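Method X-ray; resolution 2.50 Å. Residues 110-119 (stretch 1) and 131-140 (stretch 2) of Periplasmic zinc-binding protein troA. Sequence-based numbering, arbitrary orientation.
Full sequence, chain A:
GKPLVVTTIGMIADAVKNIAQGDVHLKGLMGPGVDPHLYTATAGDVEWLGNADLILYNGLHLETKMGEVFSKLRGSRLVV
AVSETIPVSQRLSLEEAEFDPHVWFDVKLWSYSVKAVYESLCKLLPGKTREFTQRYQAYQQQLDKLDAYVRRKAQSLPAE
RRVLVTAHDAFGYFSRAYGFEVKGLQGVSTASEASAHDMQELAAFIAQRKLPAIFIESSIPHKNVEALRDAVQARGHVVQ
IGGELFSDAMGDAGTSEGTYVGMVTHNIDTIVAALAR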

ATOM      1  N   TRP A 110      -0.701   8.327  -6.881  1.00 30.58           N
ATOM      2  CA  TRP A 110      -1.840   7.659  -6.284  1.00 30.15           C
ATOM      3  C   TRP A 110      -3.064   8.521  -6.532  1.00 31.08           C
ATOM      4  O   TRP A 110      -4.192   8.051  -6.427  1.00 29.55           O
ATOM      5  CB  TRP A 110      -1.625   7.489  -4.787  1.00 31.06           C
ATOM      6  CG  TRP A 110      -2.780   6.855  -4.077  1.00 28.51           C
ATOM      7  CD1 TRP A 110      -3.542   7.412  -3.095  1.00 27.50           C
ATOM      8  CD2 TRP A 110      -3.273   5.524  -4.274  1.00 27.86           C
ATOM      9  NE1 TRP A 110      -4.482   6.511  -2.666  1.00 27.58           N
ATOM     10  CE2 TRP A 110      -4.345   5.346  -3.369  1.00 26.58           C
ATOM     11  CE3 TRP A 110      -2.922   4.469  -5.123  1.00 28.97           C
ATOM     12  CZ2 TRP A 110      -5.064   4.148  -3.291  1.00 27.82           C
ATOM     13  CZ3 TRP A 110      -3.640   3.276  -5.047  1.00 28.56           C
ATOM     14  CH2 TRP A 110      -4.700   3.127  -4.131  1.00 27.11           C
ATOM     15  N   SER A 111      -2.831   9.791  -6.854  1.00 32.63           N
ATOM     16  CA  SER A 111      -3.926  10.711  -7.137  1.00 35.15           C
ATOM     17  C   SER A 111      -4.720  10.127  -8.301  1.00 37.10           C
ATOM     18  O   SER A 111      -5.910  10.400  -8.460  1.00 36.64           O
ATOM     19  CB  SER A 111      -3.386  12.088  -7.523  1.00 35.89           C
ATOM     20  OG  SER A 111      -1.988  12.149  -7.348  1.00 37.21           O
ATOM     21  N   TYR A 112      -4.039   9.329  -9.120  1.00 40.06           N
ATOM     22  CA  TYR A 112      -4.666   8.678 -10.266  1.00 41.79           C
ATOM     23  C   TYR A 112      -5.715   7.706  -9.717  1.00 40.68           C
ATOM     24  O   TYR A 112      -6.910   7.848  -9.974  1.00 41.50           O
ATOM     25  CB  TYR A 112      -3.620   7.896 -11.089  1.00 43.75           C
ATOM     26  CG  TYR A 112      -2.794   8.716 -12.066  1.00 46.25           C
ATOM     27  CD1 TYR A 112      -3.161   8.819 -13.415  1.00 46.53           C
ATOM     28  CD2 TYR A 112      -1.617   9.351 -11.654  1.00 47.08           C
ATOM     29  CE1 TYR A 112      -2.374   9.530 -14.323  1.00 46.35           C
ATOM     30  CE2 TYR A 112      -0.824  10.065 -12.558  1.00 47.63           C
ATOM     31  CZ  TYR A 112      -1.210  10.149 -13.891  1.00 46.54           C
ATOM     32  OH  TYR A 112      -0.432  10.845 -14.789  1.00 46.82           O
ATOM     33  N   SER A 113      -5.255   6.723  -8.948  1.00 38.46           N
ATOM     34  CA  SER A 113      -6.142   5.723  -8.366  1.00 36.24           C
ATOM     35  C   SER A 113      -7.249   6.345  -7.520  1.00 34.80           C
ATOM     36  O   SER A 113      -8.358   5.814  -7.452  1.00 36.34           O
ATOM     37  CB  SER A 113      -5.341   4.740  -7.516  1.00 35.35           C
ATOM     38  OG  SER A 113      -4.310   4.156  -8.280  1.00 34.71           O
ATOM     39  N   VAL A 114      -6.951   7.462  -6.865  1.00 32.78           N
ATOM     40  CA  VAL A 114      -7.958   8.123  -6.049  1.00 29.11           C
ATOM     41  C   VAL A 114      -8.940   8.742  -7.031  1.00 28.38           C
ATOM     42  O   VAL A 114     -10.152   8.733  -6.801  1.00 28.36           O
ATOM     43  CB  VAL A 114      -7.346   9.222  -5.172  1.00 28.43           C
ATOM     44  CG1 VAL A 114      -8.448  10.112  -4.620  1.00 28.74           C
ATOM     45  CG2 VAL A 114      -6.543   8.602  -4.041  1.00 26.14           C
ATOM     46  N   LYS A 115      -8.401   9.262  -8.136  1.00 27.28           N
ATOM     47  CA  LYS A 115      -9.213   9.876  -9.189  1.00 26.93           C
ATOM     48  C   LYS A 115     -10.200   8.829  -9.685  1.00 24.15           C
ATOM     49  O   LYS A 115     -11.383   9.107  -9.883  1.00 22.79           O
ATOM     50  CB  LYS A 115      -8.326  10.352 -10.353  1.00 28.47           C
ATOM     51  CG  LYS A 115      -9.022  11.298 -11.336  1.00 31.65           C
ATOM     52  CD  LYS A 115      -8.739  10.938 -12.789  1.00 34.19           C
ATOM     53  CE  LYS A 115      -8.452  12.175 -13.617  1.00 33.91           C
ATOM     54  NZ  LYS A 115      -7.110  12.066 -14.261  1.00 40.26           N
ATOM     55  N   ALA A 116      -9.680   7.618  -9.869  1.00 22.75           N
ATOM     56  CA  ALA A 116     -10.458   6.473 -10.321  1.00 20.22           C
ATOM     57  C   ALA A 116     -11.586   6.196  -9.327  1.00 17.33           C
ATOM     58  O   ALA A 116     -12.737   6.013  -9.713  1.00 14.92           O
ATOM     59  CB  ALA A 116      -9.550   5.251 -10.445  1.00 19.38           C
ATOM     60  N   VAL A 117     -11.246   6.160  -8.047  1.00 16.30           N
ATOM     61  CA  VAL A 117     -12.238   5.920  -7.005  1.00 18.67           C
ATOM     62  C   VAL A 117     -13.346   6.973  -7.084  1.00 20.12           C
ATOM     63  O   VAL A 117     -14.533   6.649  -7.143  1.00 19.45           O
ATOM     64  CB  VAL A 117     -11.598   5.998  -5.622  1.00 16.44           C
ATOM     65  CG1 VAL A 117     -12.653   5.805  -4.565  1.00 17.51           C
ATOM     66  CG2 VAL A 117     -10.515   4.947  -5.491  1.00 16.02           C
ATOM     67  N   TYR A 118     -12.928   8.234  -7.086  1.00 21.44           N
ATOM     68  CA  TYR A 118     -13.849   9.352  -7.159  1.00 21.99           C
ATOM     69  C   TYR A 118     -14.769   9.232  -8.354  1.00 22.85           C
ATOM     70  O   TYR A 118     -15.986   9.309  -8.219  1.00 24.08           O
ATOM     71  CB  TYR A 118     -13.066  10.658  -7.254  1.00 22.73           C
ATOM     72  CG  TYR A 118     -13.790  11.776  -7.984  1.00 22.68           C
ATOM     73  CD1 TYR A 118     -14.868  12.416  -7.399  1.00 23.60           C
ATOM     74  CD2 TYR A 118     -13.362  12.206  -9.228  1.00 22.39           C
ATOM     75  CE1 TYR A 118     -15.510  13.472  -8.035  1.00 23.35           C
ATOM     76  CE2 TYR A 118     -13.988  13.265  -9.885  1.00 23.77           C
ATOM     77  CZ  TYR A 118     -15.060  13.897  -9.279  1.00 24.25           C
ATOM     78  OH  TYR A 118     -15.666  14.950  -9.900  1.00 23.77           O
ATOM     79  N   GLU A 119     -14.183   9.046  -9.530  1.00 24.23           N
ATOM     80  CA  GLU A 119     -14.958   8.935 -10.763  1.00 25.28           C
ATOM     81  C   GLU A 119     -15.845   7.689 -10.817  1.00 25.37           C
ATOM     82  O   GLU A 119     -16.834   7.660 -11.547  1.00 26.17           O
ATOM     83  CB  GLU A 119     -14.024   8.953 -11.978  1.00 26.43           C
ATOM     84  CG  GLU A 119     -13.613  10.353 -12.408  1.00 28.39           C
ATOM     85  CD  GLU A 119     -12.620  10.345 -13.544  1.00 28.09           C
ATOM     86  OE1 GLU A 119     -12.265  11.441 -14.024  1.00 28.07           O
ATOM     87  OE2 GLU A 119     -12.198   9.244 -13.954  1.00 28.79           O
ATOM     88  N   GLU A 131     -21.056  16.867  -4.542  1.00 34.09           N
ATOM     89  CA  GLU A 131     -20.486  16.591  -3.232  1.00 34.71           C
ATOM     90  C   GLU A 131     -19.346  15.585  -3.317  1.00 33.34           C
ATOM     91  O   GLU A 131     -18.445  15.602  -2.478  1.00 34.63           O
ATOM     92  CB  GLU A 131     -21.568  16.074  -2.274  1.00 36.43           C
ATOM     93  CG  GLU A 131     -22.595  15.162  -2.917  1.00 38.71           C
ATOM     94  CD  GLU A 131     -23.791  15.915  -3.443  1.00 38.72           C
ATOM     95  OE1 GLU A 131     -23.749  16.349  -4.614  1.00 41.60           O
ATOM     96  OE2 GLU A 131     -24.774  16.071  -2.688  1.00 38.64           O
ATOM     97  N   PHE A 132     -19.382  14.708  -4.316  1.00 30.61           N
ATOM     98  CA  PHE A 132     -18.323  13.722  -4.478  1.00 28.75           C
ATOM     99  C   PHE A 132     -17.141  14.366  -5.162  1.00 28.68           C
ATOM    100  O   PHE A 132     -16.034  13.839  -5.132  1.00 28.84           O
ATOM    101  CB  PHE A 132     -18.799  12.547  -5.321  1.00 28.58           C
ATOM    102  CG  PHE A 132     -19.620  11.552  -4.559  1.00 27.14           C
ATOM    103  CD1 PHE A 132     -19.865  11.722  -3.203  1.00 26.71           C
ATOM    104  CD2 PHE A 132     -20.153  10.442  -5.204  1.00 26.42           C
ATOM    105  CE1 PHE A 132     -20.627  10.803  -2.502  1.00 28.65           C
ATOM    106  CE2 PHE A 132     -20.916   9.518  -4.518  1.00 26.12           C
ATOM    107  CZ  PHE A 132     -21.157   9.696  -3.162  1.00 29.16           C
ATOM    108  N   THR A 133     -17.387  15.519  -5.772  1.00 28.61           N
ATOM    109  CA  THR A 133     -16.338  16.238  -6.470  1.00 29.69           C
ATOM    110  C   THR A 133     -15.586  17.127  -5.516  1.00 29.32           C
ATOM    111  O   THR A 133     -14.369  17.026  -5.381  1.00 30.71           O
ATOM    112  CB  THR A 133     -16.908  17.115  -7.591  1.00 30.44           C
ATOM    113  OG1 THR A 133     -17.230  16.299  -8.721  1.00 30.27           O
ATOM    114  CG2 THR A 133     -15.889  18.166  -8.016  1.00 32.08           C
ATOM    115  N   GLN A 134     -16.307  18.016  -4.857  1.00 29.48           N
ATOM    116  CA  GLN A 134     -15.652  18.912  -3.931  1.00 31.26           C
ATOM    117  C   GLN A 134     -14.896  18.125  -2.854  1.00 31.83           C
ATOM    118  O   GLN A 134     -13.714  18.374  -2.610  1.00 31.88           O
ATOM    119  CB  GLN A 134     -16.676  19.847  -3.313  1.00 30.70           C
ATOM    120  CG  GLN A 134     -16.155  20.565  -2.122  1.00 31.07           C
ATOM    121  CD  GLN A 134     -16.928  20.198  -0.891  1.00 33.18           C
ATOM    122  OE1 GLN A 134     -16.407  19.563   0.019  1.00 33.94           O
ATOM    123  NE2 GLN A 134     -18.201  20.590  -0.858  1.00 35.92           N
ATOM    124  N   ARG A 135     -15.567  17.169  -2.220  1.00 32.46           N
ATOM    125  CA  ARG A 135     -14.920  16.353  -1.197  1.00 32.32           C
ATOM    126  C   ARG A 135     -13.653  15.803  -1.827  1.00 33.45           C
ATOM    127  O   ARG A 135     -12.569  15.890  -1.263  1.00 33.64           O
ATOM    128  CB  ARG A 135     -15.808  15.178  -0.797  1.00 31.64           C
ATOM    129  CG  ARG A 135     -17.003  15.523   0.061  1.00 33.98           C
ATOM    130  CD  ARG A 135     -17.726  14.248   0.441  1.00 35.69           C
ATOM    131  NE  ARG A 135     -19.053  14.465   1.010  1.00 37.58           N
ATOM    132  CZ  ARG A 135     -20.120  13.737   0.690  1.00 39.27           C
ATOM    133  NH1 ARG A 135     -20.004  12.753  -0.189  1.00 38.64           N
ATOM    134  NH2 ARG A 135     -21.296  13.977   1.257  1.00 40.33           N
ATOM    135  N   TYR A 136     -13.818  15.225  -3.009  1.00 35.59           N
ATOM    136  CA  TYR A 136     -12.707  14.653  -3.741  1.00 37.11           C
ATOM    137  C   TYR A 136     -11.535  15.616  -3.742  1.00 38.02           C
ATOM    138  O   TYR A 136     -10.470  15.294  -3.218  1.00 39.56           O
ATOM    139  CB  TYR A 136     -13.139  14.350  -5.168  1.00 39.15           C
ATOM    140  CG  TYR A 136     -12.003  14.119  -6.125  1.00 42.53           C
ATOM    141  CD1 TYR A 136     -10.893  13.358  -5.751  1.00 44.49           C
ATOM    142  CD2 TYR A 136     -12.043  14.648  -7.415  1.00 44.78           C
ATOM    143  CE1 TYR A 136      -9.849  13.122  -6.642  1.00 46.97           C
ATOM    144  CE2 TYR A 136     -11.008  14.421  -8.317  1.00 47.20           C
ATOM    145  CZ  TYR A 136      -9.914  13.657  -7.929  1.00 48.22           C
ATOM    146  OH  TYR A 136      -8.896  13.417  -8.829  1.00 49.05           O
ATOM    147  N   GLN A 137     -11.728  16.797  -4.328  1.00 37.68           N
ATOM    148  CA  GLN A 137     -10.664  17.796  -4.381  1.00 36.15           C
ATOM    149  C   GLN A 137     -10.017  17.917  -3.020  1.00 33.98           C
ATOM    150  O   GLN A 137      -8.795  17.855  -2.891  1.00 33.11           O
ATOM    151  CB  GLN A 137     -11.214  19.151  -4.791  1.00 37.66           C
ATOM    152  CG  GLN A 137     -11.892  19.150  -6.128  1.00 40.55           C
ATOM    153  CD  GLN A 137     -12.800  20.340  -6.296  1.00 44.28           C
ATOM    154  OE1 GLN A 137     -13.487  20.470  -7.308  1.00 47.55           O
ATOM    155  NE2 GLN A 137     -12.810  21.225  -5.299  1.00 46.19           N
ATOM    156  N   ALA A 138     -10.847  18.092  -2.003  1.00 33.35           N
ATOM    157  CA  ALA A 138     -10.341  18.204  -0.654  1.00 32.81           C
ATOM    158  C   ALA A 138      -9.386  17.039  -0.467  1.00 34.08           C
ATOM    159  O   ALA A 138      -8.171  17.230  -0.433  1.00 34.83           O
ATOM    160  CB  ALA A 138     -11.479  18.127   0.339  1.00 31.36           C
ATOM    161  N   TYR A 139      -9.936  15.830  -0.389  1.00 34.91           N
ATOM    162  CA  TYR A 139      -9.131  14.626  -0.198  1.00 36.89           C
ATOM    163  C   TYR A 139      -7.831  14.604  -1.017  1.00 36.54           C
ATOM    164  O   TYR A 139      -6.826  14.026  -0.595  1.00 35.01           O
ATOM    165  CB  TYR A 139      -9.975  13.384  -0.504  1.00 37.05           C
ATOM    166  CG  TYR A 139      -9.261  12.075  -0.237  1.00 39.24           C
ATOM    167  CD1 TYR A 139      -8.729  11.782   1.023  1.00 39.67           C
ATOM    168  CD2 TYR A 139      -9.143  11.114  -1.238  1.00 39.88           C
ATOM    169  CE1 TYR A 139      -8.102  10.555   1.269  1.00 40.58           C
ATOM    170  CE2 TYR A 139      -8.524   9.895  -1.002  1.00 39.75           C
ATOM    171  CZ  TYR A 139      -8.009   9.619   0.245  1.00 40.18           C
ATOM    172  OH  TYR A 139      -7.422   8.394   0.453  1.00 41.55           O
ATOM    173  N   GLN A 140      -7.842  15.230  -2.185  1.00 37.77           N
ATOM    174  CA  GLN A 140      -6.636  15.258  -3.001  1.00 40.42           C
ATOM    175  C   GLN A 140      -5.656  16.227  -2.363  1.00 40.50           C
ATOM    176  O   GLN A 140      -4.459  15.954  -2.286  1.00 40.05           O
ATOM    177  CB  GLN A 140      -6.955  15.698  -4.434  1.00 42.65           C
ATOM    178  CG  GLN A 140      -6.611  14.657  -5.506  1.00 45.40           C
ATOM    179  CD  GLN A 140      -5.321  13.899  -5.206  1.00 48.05           C
ATOM    180  OE1 GLN A 140      -5.346  12.712  -4.868  1.00 48.99           O
ATOM    181  NE2 GLN A 140      -4.187  14.583  -5.327  1.00 49.66           N
TER

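Two helices that run nearly antiparallel can be held together by a few large side chains rather than by close backbone approach, and this pair from the periplasmic zinc-binding protein troA illustrates the principle. The axes come no nearer than 10.4 Å, with 163° between their N-to-C directions, and the space between them is bridged largely by aromatic rings. The contact buries 456 Å² in all, counting both sides.

At its apolar centre lie Tyr 118 and Tyr 136, whose CA atoms are 6.4 Å apart and whose CA-to-CB bonds both point toward the opposing helix. Each adopts a t rotamer at chi1, and the two rings form an offset stack with centroids 4.0 Å apart and planes inclined by 16°. Their closest atoms, Tyr 118 CD2 and Tyr 136 CD2, are 3.3 Å apart. The offset also brings Tyr 118 CB over the face of the Tyr 136 ring, 3.9 Å from its centroid and 16° off the normal, a CH-pi contact that adds to the stack.

Val 114, one helical turn before Tyr 118, extends this apolar centre. Val 114 CG1 approaches two rings at their edges, lying 3.9 Å from Tyr 136 CE1 and 3.6 Å from Tyr 139 CD2. One small branched side chain thus packs against aromatic residues three positions apart on the facing helix. Tyr 136 therefore presents a face to Tyr 118 and an edge to Val 114.

Farther out, the packing meets polar atoms. The edge of the Tyr 118 ring faces the backbone of Phe 132, with Tyr 118 CD1 only 2.9 Å from Phe 132 O. Within its own helix, Phe 132 O accepts a weak hydrogen bond from Tyr 136 N at 3.4 Å. Lys 115 contributes the aliphatic part of its side chain, Lys 115 CG lying 3.3 Å from Tyr 136 OH, while the end of the chain leads away. Near the other end of the contact, the side chain of Gln 140 reaches across, placing Gln 140 OE1 3.3 Å from Ser 111 CA and 4.0 Å from Val 114 CB; these are packing contacts with carbon atoms.

The polar edge is completed by the sole hydrogen bond between the two stretches, donated by Tyr 118 OH to Thr 133 OG1 at a very short 2.4 Å. Tyr 118 thus combines both kinds of interaction, stacking through its ring and hydrogen bonding through its hydroxyl.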